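Local coordinates for protein tRNA threonylcarbamoyladenosine dehydratase (Escherichia coli, PDB 4D79) that catalyses the ATP-dependent dehydration of threonylcarbamoyladenosine at position 37 of tRNAs that read codons beginning with adenine, giving cyclic threonylcarbamoyladenosine, at residues Asp107-Pro111 and Asp112-Gln116; Ala179-Arg182 and Glu183-Ser187; Asp127-Ser131 and Val132-Ala136; Asp63-Cys66 and Val67-Asn71; Val81-Lys85 and Ala86-Ala90. All coordinates share one frame; numbering follows the deposited sequence.

Interaction 1. Residues Asp107-Pro111 and Asp112-Gln116; sequences DFVTP and DNVAQ. With ATP (adenosine-5'-triphosphate), chain K.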
# COMPACT_ATOMS: atom_id res chain seq x y z
N ASP B 107 11.84 21.91 -3.04
CA ASP B 107 13.08 21.93 -3.81
C ASP B 107 13.36 20.51 -4.27
O ASP B 107 12.73 19.55 -3.82
CB ASP B 107 14.24 22.47 -2.96
CG ASP B 107 15.40 23.03 -3.79
OD1 ASP B 107 15.36 23.01 -5.04
OD2 ASP B 107 16.37 23.51 -3.18
N PHE B 108 14.33 20.39 -5.18
CA PHE B 108 14.92 19.13 -5.60
C PHE B 108 16.33 19.01 -5.03
O PHE B 108 17.05 20.00 -4.91
CB PHE B 108 15.01 19.04 -7.14
CG PHE B 108 13.69 18.98 -7.85
CD1 PHE B 108 12.70 18.08 -7.48
CD2 PHE B 108 13.46 19.81 -8.94
CE1 PHE B 108 11.49 18.02 -8.17
CE2 PHE B 108 12.26 19.76 -9.64
CZ PHE B 108 11.27 18.87 -9.25
N VAL B 109 16.73 17.78 -4.71
CA VAL B 109 18.08 17.53 -4.23
C VAL B 109 19.06 17.63 -5.39
O VAL B 109 18.77 17.19 -6.51
CB VAL B 109 18.15 16.17 -3.54
CG1 VAL B 109 19.59 15.72 -3.33
CG2 VAL B 109 17.42 16.23 -2.20
N THR B 110 20.19 18.27 -5.15
CA THR B 110 21.27 18.36 -6.14
C THR B 110 22.60 18.06 -5.44
O THR B 110 22.67 18.08 -4.21
CB THR B 110 21.33 19.74 -6.79
OG1 THR B 110 21.87 20.67 -5.85
CG2 THR B 110 19.96 20.20 -7.26
N PRO B 111 23.68 17.80 -6.18
CA PRO B 111 24.98 17.69 -5.49
C PRO B 111 25.34 18.94 -4.70
O PRO B 111 25.99 18.84 -3.65
CB PRO B 111 25.97 17.43 -6.64
CG PRO B 111 25.13 16.83 -7.72
CD PRO B 111 23.78 17.49 -7.61
N ASP B 112 24.84 20.10 -5.13
CA ASP B 112 25.16 21.37 -4.50
C ASP B 112 24.39 21.60 -3.21
O ASP B 112 24.88 22.35 -2.35
CB ASP B 112 24.83 22.53 -5.44
CG ASP B 112 25.79 22.64 -6.61
OD1 ASP B 112 26.93 22.13 -6.50
OD2 ASP B 112 25.40 23.23 -7.64
N ASN B 113 23.19 21.03 -3.06
CA ASN B 113 22.38 21.33 -1.88
C ASN B 113 22.18 20.14 -0.96
O ASN B 113 21.56 20.29 0.10
CB ASN B 113 21.03 21.92 -2.29
CG ASN B 113 20.14 20.92 -3.04
OD1 ASN B 113 20.29 19.71 -2.91
ND2 ASN B 113 19.21 21.44 -3.83
N VAL B 114 22.68 18.95 -1.33
CA VAL B 114 22.30 17.76 -0.58
C VAL B 114 22.84 17.82 0.84
O VAL B 114 22.13 17.51 1.81
CB VAL B 114 22.77 16.48 -1.30
CG1 VAL B 114 24.31 16.49 -1.50
CG2 VAL B 114 22.27 15.24 -0.54
N ALA B 115 24.09 18.29 1.01
CA ALA B 115 24.63 18.33 2.36
C ALA B 115 23.80 19.25 3.25
O ALA B 115 23.52 18.91 4.40
CB ALA B 115 26.08 18.76 2.31
N GLN B 116 23.41 20.42 2.74
CA GLN B 116 22.56 21.32 3.52
C GLN B 116 21.25 20.64 3.91
O GLN B 116 20.83 20.67 5.08
CB GLN B 116 22.29 22.60 2.73
CG GLN B 116 21.26 23.54 3.34
CD GLN B 116 20.91 24.70 2.43
OE1 GLN B 116 21.57 24.93 1.42
NE2 GLN B 116 19.84 25.42 2.77
PG ATP K . 5.47 12.50 -13.93
O1G ATP K . 4.59 12.01 -15.06
O2G ATP K . 5.01 13.79 -13.30
O3G ATP K . 6.95 12.39 -14.21
PB ATP K . 5.98 11.39 -11.37
O1B ATP K . 7.46 11.63 -11.60
O2B ATP K . 5.19 12.16 -10.32
O3B ATP K . 5.20 11.41 -12.78
PA ATP K . 6.69 9.04 -9.97
O1A ATP K . 7.90 8.56 -10.76
O2A ATP K . 5.76 8.03 -9.35
O3A ATP K . 5.78 9.83 -11.02
O5' ATP K . 7.12 10.15 -8.86
C5' ATP K . 8.47 10.57 -8.61
C4' ATP K . 8.63 11.76 -7.66
O4' ATP K . 10.02 12.00 -7.27
C3' ATP K . 8.14 13.07 -8.27
O3' ATP K . 7.14 13.70 -7.45
C2' ATP K . 9.39 13.93 -8.35
O2' ATP K . 9.09 15.32 -8.22
C1' ATP K . 10.26 13.43 -7.21
N9 ATP K . 11.67 13.92 -7.36
C8 ATP K . 12.38 13.78 -8.51
N7 ATP K . 13.62 14.32 -8.42
C5 ATP K . 13.72 14.83 -7.19
C6 ATP K . 14.80 15.52 -6.47
N6 ATP K . 15.95 15.76 -7.10
N1 ATP K . 14.59 15.92 -5.21
C2 ATP K . 13.40 15.70 -4.60
N3 ATP K . 12.37 15.07 -5.20
C4 ATP K . 12.45 14.60 -6.48
O HOH W 1 25.87 19.98 -0.60
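The amide of N113 reaches back across a tight turn to clasp the backbone of F108 and T110, in the loop that leads from strand 101-105 into helix 114-118 of the Rossmann-like nucleotide-binding fold and reads the adenine of ATP. Two bonds to the main chain hold this amide. Its ND2 donates to F108 O at 2.8 Å, a nearly straight bond (161°) lying in the plane of both the carbonyl and the amide. On the other branch OD1 accepts from T110 N at 2.7 Å, the donor standing above the carbonyl plane. With chi1 at 66°, CG of N113 sits between its own backbone N and carbonyl carbon, which turns the amide back toward the loop residues F108 and T110. T110 completes the turn: its O accepts from N113 N and, weakly, from V114 N, and its side-chain OG1 receives weak bonds from the amides of D112 and N113. D107 OD2 comes only within 3.6 Å of N113 ND2; its hydrogen bond is with Y117 OH.

Apolar contact is lighter. V109 CG1 lies 3.8 Å from V114 CB, and V114 in turn packs on L138 and Y141 of helix 132-144.

Adenine is recognised by the main chain between these grips. V109 N donates to N1 of ATP at 2.9 Å, and N6 of ATP donates to V109 O at 3.2 Å, a pair that matches the polar edge of adenine. The ring of F108 approaches the base obliquely, its CD1 3.4 Å from C5 of ATP.

Interaction 2. Residues Ala179-Arg182 and Glu183-Ser187; sequences AKLR and ERLKS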
# COMPACT_ATOMS: atom_id res chain seq x y z
N ALA B 179 19.85 0.06 -12.43
CA ALA B 179 21.03 -0.15 -13.27
C ALA B 179 21.70 1.17 -13.64
O ALA B 179 22.91 1.32 -13.50
CB ALA B 179 20.65 -0.92 -14.54
N LYS B 180 20.92 2.15 -14.10
CA LYS B 180 21.49 3.45 -14.43
C LYS B 180 22.12 4.11 -13.21
O LYS B 180 23.18 4.75 -13.32
CB LYS B 180 20.40 4.35 -15.02
CG LYS B 180 19.95 3.94 -16.41
CD LYS B 180 18.90 4.89 -16.98
CE LYS B 180 17.51 4.58 -16.42
NZ LYS B 180 16.42 5.33 -17.11
N LEU B 181 21.47 3.95 -12.06
CA LEU B 181 21.93 4.52 -10.80
C LEU B 181 23.28 3.97 -10.41
O LEU B 181 24.18 4.72 -10.02
CB LEU B 181 20.91 4.25 -9.70
CG LEU B 181 21.19 4.70 -8.29
CD1 LEU B 181 21.40 6.22 -8.23
CD2 LEU B 181 20.01 4.24 -7.41
N ARG B 182 23.45 2.65 -10.52
CA ARG B 182 24.77 2.07 -10.28
C ARG B 182 25.81 2.68 -11.22
O ARG B 182 26.92 2.99 -10.80
CB ARG B 182 24.72 0.55 -10.46
CG ARG B 182 23.96 -0.16 -9.37
CD ARG B 182 24.20 -1.66 -9.46
NE ARG B 182 23.70 -2.22 -10.70
CZ ARG B 182 22.51 -2.79 -10.86
NH1 ARG B 182 21.67 -2.92 -9.83
NH2 ARG B 182 22.16 -3.26 -12.04
N GLU B 183 25.46 2.87 -12.48
CA GLU B 183 26.42 3.42 -13.43
C GLU B 183 26.79 4.86 -13.08
O GLU B 183 27.97 5.23 -13.16
CB GLU B 183 25.86 3.31 -14.85
CG GLU B 183 25.62 1.87 -15.32
CD GLU B 183 26.71 0.90 -14.89
OE1 GLU B 183 27.82 0.96 -15.46
OE2 GLU B 183 26.46 0.08 -13.97
N ARG B 184 25.81 5.68 -12.68
CA ARG B 184 26.12 7.06 -12.34
C ARG B 184 26.90 7.15 -11.03
O ARG B 184 27.77 8.02 -10.86
CB ARG B 184 24.85 7.91 -12.24
CG ARG B 184 25.15 9.40 -12.19
CD ARG B 184 25.66 9.87 -13.55
NE ARG B 184 24.61 9.97 -14.56
CZ ARG B 184 23.92 11.08 -14.79
NH1 ARG B 184 24.21 12.19 -14.13
NH2 ARG B 184 22.96 11.10 -15.71
N LEU B 185 26.57 6.29 -10.07
CA LEU B 185 27.32 6.29 -8.82
C LEU B 185 28.80 6.05 -9.07
O LEU B 185 29.66 6.68 -8.45
CB LEU B 185 26.78 5.24 -7.86
CG LEU B 185 25.49 5.59 -7.12
CD1 LEU B 185 24.88 4.38 -6.43
CD2 LEU B 185 25.76 6.71 -6.11
N LYS B 186 29.11 5.14 -9.99
CA LYS B 186 30.50 4.83 -10.27
C LYS B 186 31.18 6.00 -10.99
O LYS B 186 32.20 6.51 -10.52
CB LYS B 186 30.57 3.54 -11.09
CG LYS B 186 31.98 3.16 -11.57
CD LYS B 186 31.97 1.78 -12.23
CE LYS B 186 33.30 1.45 -12.91
NZ LYS B 186 33.37 0.03 -13.38
N SER B 187 30.59 6.48 -12.08
CA SER B 187 31.25 7.47 -12.92
C SER B 187 31.33 8.83 -12.24
O SER B 187 32.35 9.52 -12.36
CB SER B 187 30.55 7.57 -14.28
OG SER B 187 29.22 8.04 -14.13
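L181 O receives the amide of L185 in one of the two shortest backbone bonds of the contact, 2.9 Å from O to N and nearly straight at 163°. It belongs to a run of i to i+4 bonds in the alpha-helix 176-189: E183 N donates to A179 O, R184 N to K180 O at 2.9 Å, and K186 N to R182 O. The repeat places residues four apart on one side of the helix, and the leucines use it. L185 CD1 comes within 4.1 Å of L181 CG, the two side chains meeting at a slant, while L185 CG rests 3.3 Å from L181 O. The buried leucines join the helix to its surroundings: L181 packs on K135, A136 and I139 of helix 132-144, and L185 on L169 and V191.

The flanking residues are more polar. With chi1 at -63°, CG of E183 lies beside its own backbone N and comes to 3.3 Å from A179 O; the bend at chi2 then turns the carboxylate. Its OE2 stays 4.9 Å from R182 NE, so these opposite charges are near but not in contact. R182 instead sends NH1 to T172 OG1 and L169 O, tying the helix to the segment before it. A bend at chi3 (-63°) carries its guanidinium back over the preceding turn, where one face lies against A179 CA, 3.5 Å from the plane and offset toward the rim.

Interaction 3. Residues Asp127-Ser131 and Val132-Ala136; sequences DAIDS and VRPKA. With ATP (adenosine-5'-triphosphate), chain K.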
# COMPACT_ATOMS: atom_id res chain seq x y z
N ASP B 127 14.58 7.29 0.04
CA ASP B 127 14.86 7.86 -1.26
C ASP B 127 13.85 7.31 -2.26
O ASP B 127 13.91 6.13 -2.63
CB ASP B 127 16.28 7.55 -1.71
CG ASP B 127 16.44 7.69 -3.19
OD1 ASP B 127 15.81 8.61 -3.73
OD2 ASP B 127 17.20 6.92 -3.80
N ALA B 128 12.95 8.18 -2.70
CA ALA B 128 11.90 7.83 -3.65
C ALA B 128 11.98 8.72 -4.88
O ALA B 128 10.97 9.10 -5.48
CB ALA B 128 10.53 7.92 -2.98
N ILE B 129 13.21 9.07 -5.26
CA ILE B 129 13.49 9.89 -6.42
C ILE B 129 13.42 9.00 -7.66
O ILE B 129 13.97 7.89 -7.68
CB ILE B 129 14.88 10.55 -6.29
CG1 ILE B 129 14.92 11.55 -5.12
CG2 ILE B 129 15.29 11.24 -7.56
CD1 ILE B 129 16.34 11.96 -4.72
N ASP B 130 12.82 9.51 -8.72
CA ASP B 130 12.69 8.74 -9.96
C ASP B 130 13.75 9.10 -11.00
O ASP B 130 13.84 8.41 -12.01
CB ASP B 130 11.27 8.91 -10.54
CG ASP B 130 11.00 10.31 -11.05
OD1 ASP B 130 11.63 11.27 -10.56
OD2 ASP B 130 10.12 10.46 -11.93
N SER B 131 14.49 10.19 -10.79
CA SER B 131 15.49 10.69 -11.74
C SER B 131 16.90 10.39 -11.25
O SER B 131 17.24 10.65 -10.09
CB SER B 131 15.30 12.20 -11.93
OG SER B 131 16.51 12.83 -12.31
N VAL B 132 17.76 9.91 -12.16
CA VAL B 132 18.99 9.26 -11.72
C VAL B 132 19.99 10.26 -11.15
O VAL B 132 20.72 9.94 -10.20
CB VAL B 132 19.61 8.45 -12.87
CG1 VAL B 132 20.89 7.78 -12.42
CG2 VAL B 132 18.62 7.41 -13.35
N ARG B 133 20.08 11.46 -11.74
CA ARG B 133 21.10 12.44 -11.36
C ARG B 133 21.01 12.81 -9.88
O ARG B 133 21.98 12.61 -9.14
CB ARG B 133 20.94 13.70 -12.23
CG ARG B 133 21.17 13.58 -13.73
CD ARG B 133 20.89 14.94 -14.40
NE ARG B 133 20.98 14.92 -15.87
CZ ARG B 133 19.98 14.59 -16.69
NH1 ARG B 133 18.79 14.26 -16.20
NH2 ARG B 133 20.16 14.61 -18.00
N PRO B 134 19.90 13.36 -9.40
CA PRO B 134 19.79 13.65 -7.97
C PRO B 134 19.76 12.40 -7.09
O PRO B 134 20.20 12.45 -5.93
CB PRO B 134 18.46 14.41 -7.90
CG PRO B 134 17.67 13.88 -9.09
CD PRO B 134 18.67 13.68 -10.14
N LYS B 135 19.22 11.30 -7.59
CA LYS B 135 19.20 10.05 -6.83
C LYS B 135 20.61 9.62 -6.48
O LYS B 135 20.90 9.27 -5.33
CB LYS B 135 18.49 8.97 -7.66
CG LYS B 135 18.02 7.77 -6.88
CD LYS B 135 17.12 6.92 -7.76
CE LYS B 135 16.53 5.74 -7.01
NZ LYS B 135 15.46 6.13 -6.05
N ALA B 136 21.51 9.62 -7.47
CA ALA B 136 22.90 9.27 -7.23
C ALA B 136 23.55 10.21 -6.21
O ALA B 136 24.22 9.75 -5.29
CB ALA B 136 23.67 9.29 -8.55
PG ATP K . 5.47 12.50 -13.93
O1G ATP K . 4.59 12.01 -15.06
O2G ATP K . 5.01 13.79 -13.30
O3G ATP K . 6.95 12.39 -14.21
PB ATP K . 5.98 11.39 -11.37
O1B ATP K . 7.46 11.63 -11.60
O2B ATP K . 5.19 12.16 -10.32
O3B ATP K . 5.20 11.41 -12.78
PA ATP K . 6.69 9.04 -9.97
O1A ATP K . 7.90 8.56 -10.76
O2A ATP K . 5.76 8.03 -9.35
O3A ATP K . 5.78 9.83 -11.02
O5' ATP K . 7.12 10.15 -8.86
C5' ATP K . 8.47 10.57 -8.61
C4' ATP K . 8.63 11.76 -7.66
O4' ATP K . 10.02 12.00 -7.27
C3' ATP K . 8.14 13.07 -8.27
O3' ATP K . 7.14 13.70 -7.45
C2' ATP K . 9.39 13.93 -8.35
O2' ATP K . 9.09 15.32 -8.22
C1' ATP K . 10.26 13.43 -7.21
N9 ATP K . 11.67 13.92 -7.36
C8 ATP K . 12.38 13.78 -8.51
N7 ATP K . 13.62 14.32 -8.42
C5 ATP K . 13.72 14.83 -7.19
C6 ATP K . 14.80 15.52 -6.47
N6 ATP K . 15.95 15.76 -7.10
N1 ATP K . 14.59 15.92 -5.21
C2 ATP K . 13.40 15.70 -4.60
N3 ATP K . 12.37 15.07 -5.20
C4 ATP K . 12.45 14.60 -6.48
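K135 NZ is gripped by I129 O at 2.8 Å and by D127 OD2 at 3.0 Å, the latter a salt bridge. The ammonium meets the carbonyl in its plane, on a lone pair, but comes to the carboxylate from above its plane. The lysine chain runs out extended and then turns at chi4 (74°), bringing NZ back to both oxygens, with CG 3.3 Å from D127 OD2 on the way. T152 O is a further acceptor for NZ, and T151 OG1 bonds D127 OD2, so this buried charge is met from the adjoining strand as well.

D127 is also held from its other oxygen: OD1 accepts from I129 N at 3.1 Å, an Asx turn where strand 124-127 gives way to the loop before helix 132-144, a strand-to-helix connection of the Rossmann-like fold. K135 N bonds S131 O, joining the loop to the first turn of the helix.

The turn lines the ATP pocket. I129 CG2 touches P134 CG at 3.9 Å. The same I129 CG2 lies 3.6 Å from N7 of ATP, on the adenine. Beyond it, D130 points away from the lysine, its OD2 2.9 Å from O1B of ATP.

Interaction 4. Residues Asp63-Cys66 and Val67-Asn71; sequences DDVC and VTNTN. With ATP (adenosine-5'-triphosphate), chain K.
With chi1 at -59°, CG of N69 stands anti to its carbonyl carbon and beside its backbone N, which turns the amide back over C66; chi2 (162°) then directs OD1 to the C66 amide. C66 N donates to N69 OD1 at 2.9 Å, almost straight (174°) but from above the carbonyl plane. In return N69 N donates to C66 O at 2.7 Å, closing the 3-10 turn of residues 67-69, so C66 is held at both its N-H and its carbonyl. One residue on, V67 O accepts twice from T70, from the backbone N and from OG1 at 2.6 Å.

Replacing N69 by an alanine removes OD1 and would probably leave the C66 amide without this acceptor, making the approach to the turn less firmly fixed.

The second subunit meets residues 67-71: T70 O accepts from R51 of that neighbouring chain, and V67 and T68 pack on Q11 of the same chain. The loop lines part of the ATP pocket: N69 ND2 is 3.8 Å from O2B of ATP, and D63 CB is 3.4 Å from the ribose O2'. It lies in the connection between strand 56-60 and helix 85-96, with V65 and N69 packed on K85 at the start of that helix.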
# COMPACT_ATOMS: atom_id res chain seq x y z
N ASP B 63 7.60 19.30 -7.15
CA ASP B 63 6.65 19.11 -8.24
C ASP B 63 5.22 19.35 -7.76
O ASP B 63 4.93 19.36 -6.56
CB ASP B 63 6.79 17.70 -8.83
CG ASP B 63 6.17 17.59 -10.22
OD1 ASP B 63 5.89 18.63 -10.85
OD2 ASP B 63 5.97 16.45 -10.68
N ASP B 64 4.34 19.57 -8.73
CA ASP B 64 2.92 19.82 -8.51
C ASP B 64 2.11 18.56 -8.80
O ASP B 64 2.51 17.71 -9.60
CB ASP B 64 2.43 20.95 -9.41
CG ASP B 64 3.10 22.28 -9.11
OD1 ASP B 64 3.56 22.50 -7.97
OD2 ASP B 64 3.16 23.12 -10.03
N VAL B 65 0.93 18.47 -8.17
CA VAL B 65 -0.01 17.38 -8.42
C VAL B 65 -0.56 17.50 -9.83
O VAL B 65 -1.08 18.55 -10.22
CB VAL B 65 -1.13 17.37 -7.37
CG1 VAL B 65 -2.14 16.27 -7.65
CG2 VAL B 65 -0.57 17.18 -5.95
N CYS B 66 -0.46 16.41 -10.60
CA CYS B 66 -0.95 16.35 -11.98
C CYS B 66 -2.04 15.28 -12.09
O CYS B 66 -1.96 14.24 -11.45
CB CYS B 66 0.18 16.02 -12.97
SG CYS B 66 1.52 17.23 -13.07
N VAL B 67 -3.03 15.54 -12.95
CA VAL B 67 -4.15 14.61 -13.08
C VAL B 67 -3.65 13.22 -13.46
O VAL B 67 -4.21 12.20 -13.02
CB VAL B 67 -5.19 15.13 -14.10
CG1 VAL B 67 -4.59 15.21 -15.49
CG2 VAL B 67 -6.39 14.19 -14.11
N THR B 68 -2.53 13.16 -14.19
CA THR B 68 -1.96 11.88 -14.59
C THR B 68 -1.31 11.14 -13.43
O THR B 68 -0.97 9.96 -13.61
CB THR B 68 -0.93 12.03 -15.72
OG1 THR B 68 0.16 12.84 -15.27
CG2 THR B 68 -1.53 12.66 -17.02
N ASN B 69 -1.15 11.79 -12.26
CA ASN B 69 -0.71 11.12 -11.04
C ASN B 69 -1.77 10.21 -10.41
O ASN B 69 -1.45 9.44 -9.50
CB ASN B 69 -0.31 12.11 -9.93
CG ASN B 69 0.82 13.07 -10.31
OD1 ASN B 69 0.97 14.08 -9.63
ND2 ASN B 69 1.60 12.77 -11.34
N THR B 70 -3.01 10.28 -10.88
CA THR B 70 -4.14 9.66 -10.21
C THR B 70 -3.98 8.15 -10.06
O THR B 70 -4.47 7.58 -9.09
CB THR B 70 -5.40 10.00 -10.99
OG1 THR B 70 -5.58 11.42 -10.94
CG2 THR B 70 -6.62 9.29 -10.44
N ASN B 71 -3.31 7.50 -11.01
CA ASN B 71 -3.23 6.06 -10.95
C ASN B 71 -2.34 5.54 -9.84
O ASN B 71 -2.41 4.35 -9.56
CB ASN B 71 -2.73 5.48 -12.27
CG ASN B 71 -1.29 5.90 -12.60
OD1 ASN B 71 -0.92 7.05 -12.38
ND2 ASN B 71 -0.49 4.96 -13.12
PG ATP K . 5.47 12.50 -13.93
O1G ATP K . 4.59 12.01 -15.06
O2G ATP K . 5.01 13.79 -13.30
O3G ATP K . 6.95 12.39 -14.21
PB ATP K . 5.98 11.39 -11.37
O1B ATP K . 7.46 11.63 -11.60
O2B ATP K . 5.19 12.16 -10.32
O3B ATP K . 5.20 11.41 -12.78
PA ATP K . 6.69 9.04 -9.97
O1A ATP K . 7.90 8.56 -10.76
O2A ATP K . 5.76 8.03 -9.35
O3A ATP K . 5.78 9.83 -11.02
O5' ATP K . 7.12 10.15 -8.86
C5' ATP K . 8.47 10.57 -8.61
C4' ATP K . 8.63 11.76 -7.66
O4' ATP K . 10.02 12.00 -7.27
C3' ATP K . 8.14 13.07 -8.27
O3' ATP K . 7.14 13.70 -7.45
C2' ATP K . 9.39 13.93 -8.35
O2' ATP K . 9.09 15.32 -8.22
C1' ATP K . 10.26 13.43 -7.21
N9 ATP K . 11.67 13.92 -7.36
C8 ATP K . 12.38 13.78 -8.51
N7 ATP K . 13.62 14.32 -8.42
C5 ATP K . 13.72 14.83 -7.19
C6 ATP K . 14.80 15.52 -6.47
N6 ATP K . 15.95 15.76 -7.10
N1 ATP K . 14.59 15.92 -5.21
C2 ATP K . 13.40 15.70 -4.60
N3 ATP K . 12.37 15.07 -5.20
C4 ATP K . 12.45 14.60 -6.48

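Interaction 5. Residues Val81-Lys85 and Ala86-Ala90; sequences VGLAK and AEVMA. With ATP (adenosine-5'-triphosphate), chain K.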
# COMPACT_ATOMS: atom_id res chain seq x y z
N VAL B 81 -5.19 18.98 -7.82
CA VAL B 81 -4.44 19.16 -9.05
C VAL B 81 -3.97 20.60 -9.15
O VAL B 81 -4.75 21.53 -8.99
CB VAL B 81 -5.29 18.77 -10.27
CG1 VAL B 81 -4.54 19.10 -11.58
CG2 VAL B 81 -5.65 17.30 -10.21
N GLY B 82 -2.67 20.78 -9.44
CA GLY B 82 -2.07 22.10 -9.53
C GLY B 82 -1.39 22.60 -8.27
O GLY B 82 -0.67 23.59 -8.34
N LEU B 83 -1.60 21.96 -7.12
CA LEU B 83 -0.94 22.30 -5.87
C LEU B 83 0.39 21.56 -5.74
O LEU B 83 0.63 20.52 -6.36
CB LEU B 83 -1.87 21.97 -4.70
CG LEU B 83 -3.25 22.62 -4.80
CD1 LEU B 83 -4.16 22.19 -3.66
CD2 LEU B 83 -3.13 24.12 -4.84
N ALA B 84 1.27 22.11 -4.90
CA ALA B 84 2.55 21.47 -4.64
C ALA B 84 2.34 20.15 -3.90
O ALA B 84 1.67 20.10 -2.86
CB ALA B 84 3.46 22.41 -3.83
N LYS B 85 2.93 19.07 -4.44
CA LYS B 85 2.76 17.75 -3.86
C LYS B 85 3.16 17.72 -2.39
O LYS B 85 2.49 17.08 -1.56
CB LYS B 85 3.59 16.72 -4.60
CG LYS B 85 3.18 16.37 -5.96
CD LYS B 85 4.16 15.36 -6.53
CE LYS B 85 3.69 14.87 -7.92
NZ LYS B 85 4.55 13.81 -8.46
N ALA B 86 4.33 18.30 -2.07
CA ALA B 86 4.85 18.18 -0.70
C ALA B 86 3.95 18.90 0.29
O ALA B 86 3.70 18.41 1.39
CB ALA B 86 6.27 18.72 -0.62
N GLU B 87 3.39 20.04 -0.12
CA GLU B 87 2.49 20.78 0.76
C GLU B 87 1.16 20.05 0.94
O GLU B 87 0.59 20.06 2.04
CB GLU B 87 2.25 22.18 0.18
CG GLU B 87 1.64 23.13 1.17
CD GLU B 87 2.51 23.31 2.38
OE1 GLU B 87 3.72 23.55 2.18
OE2 GLU B 87 2.01 23.18 3.52
N VAL B 88 0.60 19.48 -0.14
CA VAL B 88 -0.63 18.69 -0.04
C VAL B 88 -0.44 17.52 0.91
O VAL B 88 -1.29 17.24 1.78
CB VAL B 88 -1.05 18.21 -1.44
CG1 VAL B 88 -2.20 17.18 -1.35
CG2 VAL B 88 -1.48 19.37 -2.29
N MET B 89 0.68 16.80 0.76
CA MET B 89 0.96 15.66 1.61
C MET B 89 1.22 16.10 3.05
O MET B 89 0.81 15.40 3.99
CB MET B 89 2.15 14.90 1.04
CG MET B 89 2.28 13.50 1.56
SD MET B 89 0.88 12.46 1.10
CE MET B 89 0.73 11.44 2.54
N ALA B 90 1.85 17.25 3.26
CA ALA B 90 2.06 17.73 4.63
C ALA B 90 0.74 18.02 5.33
O ALA B 90 0.57 17.71 6.51
CB ALA B 90 2.93 18.97 4.64
PG ATP K . 5.47 12.50 -13.93
O1G ATP K . 4.59 12.01 -15.06
O2G ATP K . 5.01 13.79 -13.30
O3G ATP K . 6.95 12.39 -14.21
PB ATP K . 5.98 11.39 -11.37
O1B ATP K . 7.46 11.63 -11.60
O2B ATP K . 5.19 12.16 -10.32
O3B ATP K . 5.20 11.41 -12.78
PA ATP K . 6.69 9.04 -9.97
O1A ATP K . 7.90 8.56 -10.76
O2A ATP K . 5.76 8.03 -9.35
O3A ATP K . 5.78 9.83 -11.02
O5' ATP K . 7.12 10.15 -8.86
C5' ATP K . 8.47 10.57 -8.61
C4' ATP K . 8.63 11.76 -7.66
O4' ATP K . 10.02 12.00 -7.27
C3' ATP K . 8.14 13.07 -8.27
O3' ATP K . 7.14 13.70 -7.45
C2' ATP K . 9.39 13.93 -8.35
O2' ATP K . 9.09 15.32 -8.22
C1' ATP K . 10.26 13.43 -7.21
N9 ATP K . 11.67 13.92 -7.36
C8 ATP K . 12.38 13.78 -8.51
N7 ATP K . 13.62 14.32 -8.42
C5 ATP K . 13.72 14.83 -7.19
C6 ATP K . 14.80 15.52 -6.47
N6 ATP K . 15.95 15.76 -7.10
N1 ATP K . 14.59 15.92 -5.21
C2 ATP K . 13.40 15.70 -4.60
N3 ATP K . 12.37 15.07 -5.20
C4 ATP K . 12.45 14.60 -6.48
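The first turn of helix 85-96 in the Rossmann-like fold, whose N-cap position is A84, brings K85 into the ATP site. The turn is tied by V88 N to A84 O at 3.0 Å, approaching nearly head-on to the carbonyl, and by M89 N to K85 O at the same distance. Just before the helix, L83 CB lies 3.6 Å from V88 CG2, the two side chains crossing at about a right angle. The same methyl of V88 sits 3.3 Å from A84 O, beside the first helical bond.

The side chain of K85 points away from residues 86-90 and toward the nucleotide. From chi1 at -69° the rest of its chain is extended, which carries the ammonium to the ATP: NZ donates to the ribose O3' at 2.8 Å and stands 2.6 Å from the phosphate oxygen O2B. Q73 OE1 accepts from NZ too, and D63 forms a long, weak ion pair with it. A methionine in its place would lose the ammonium and is likely to leave O3' and the negative O2B without this cationic partner.

One positive end thus meets both sugar and phosphate, and its charge would be expected to offset part of the negative charge of the beta-phosphate.

Interactions 1, 3, 4 and 5 surround one ATP, whereas interaction 2 lies apart on helix 176-189. The loop of interaction 1 meets the base through its backbone, and V109 O touches P134 CB of interaction 3, the two bordering the adenine. Interactions 4 and 5 form the ribose and phosphate side: 63-66 runs beside 81-85, with V65 N 2.8 Å from L83 O. Interaction 3, nearest the chain's centre, buries a lysine-aspartate pair; in interaction 5 the lysine turns mainly to the nucleotide. Interaction 2 backs interaction 3 through its leucines, while K180, E183 and K186 are exposed. Interaction 4 alone reaches the second subunit.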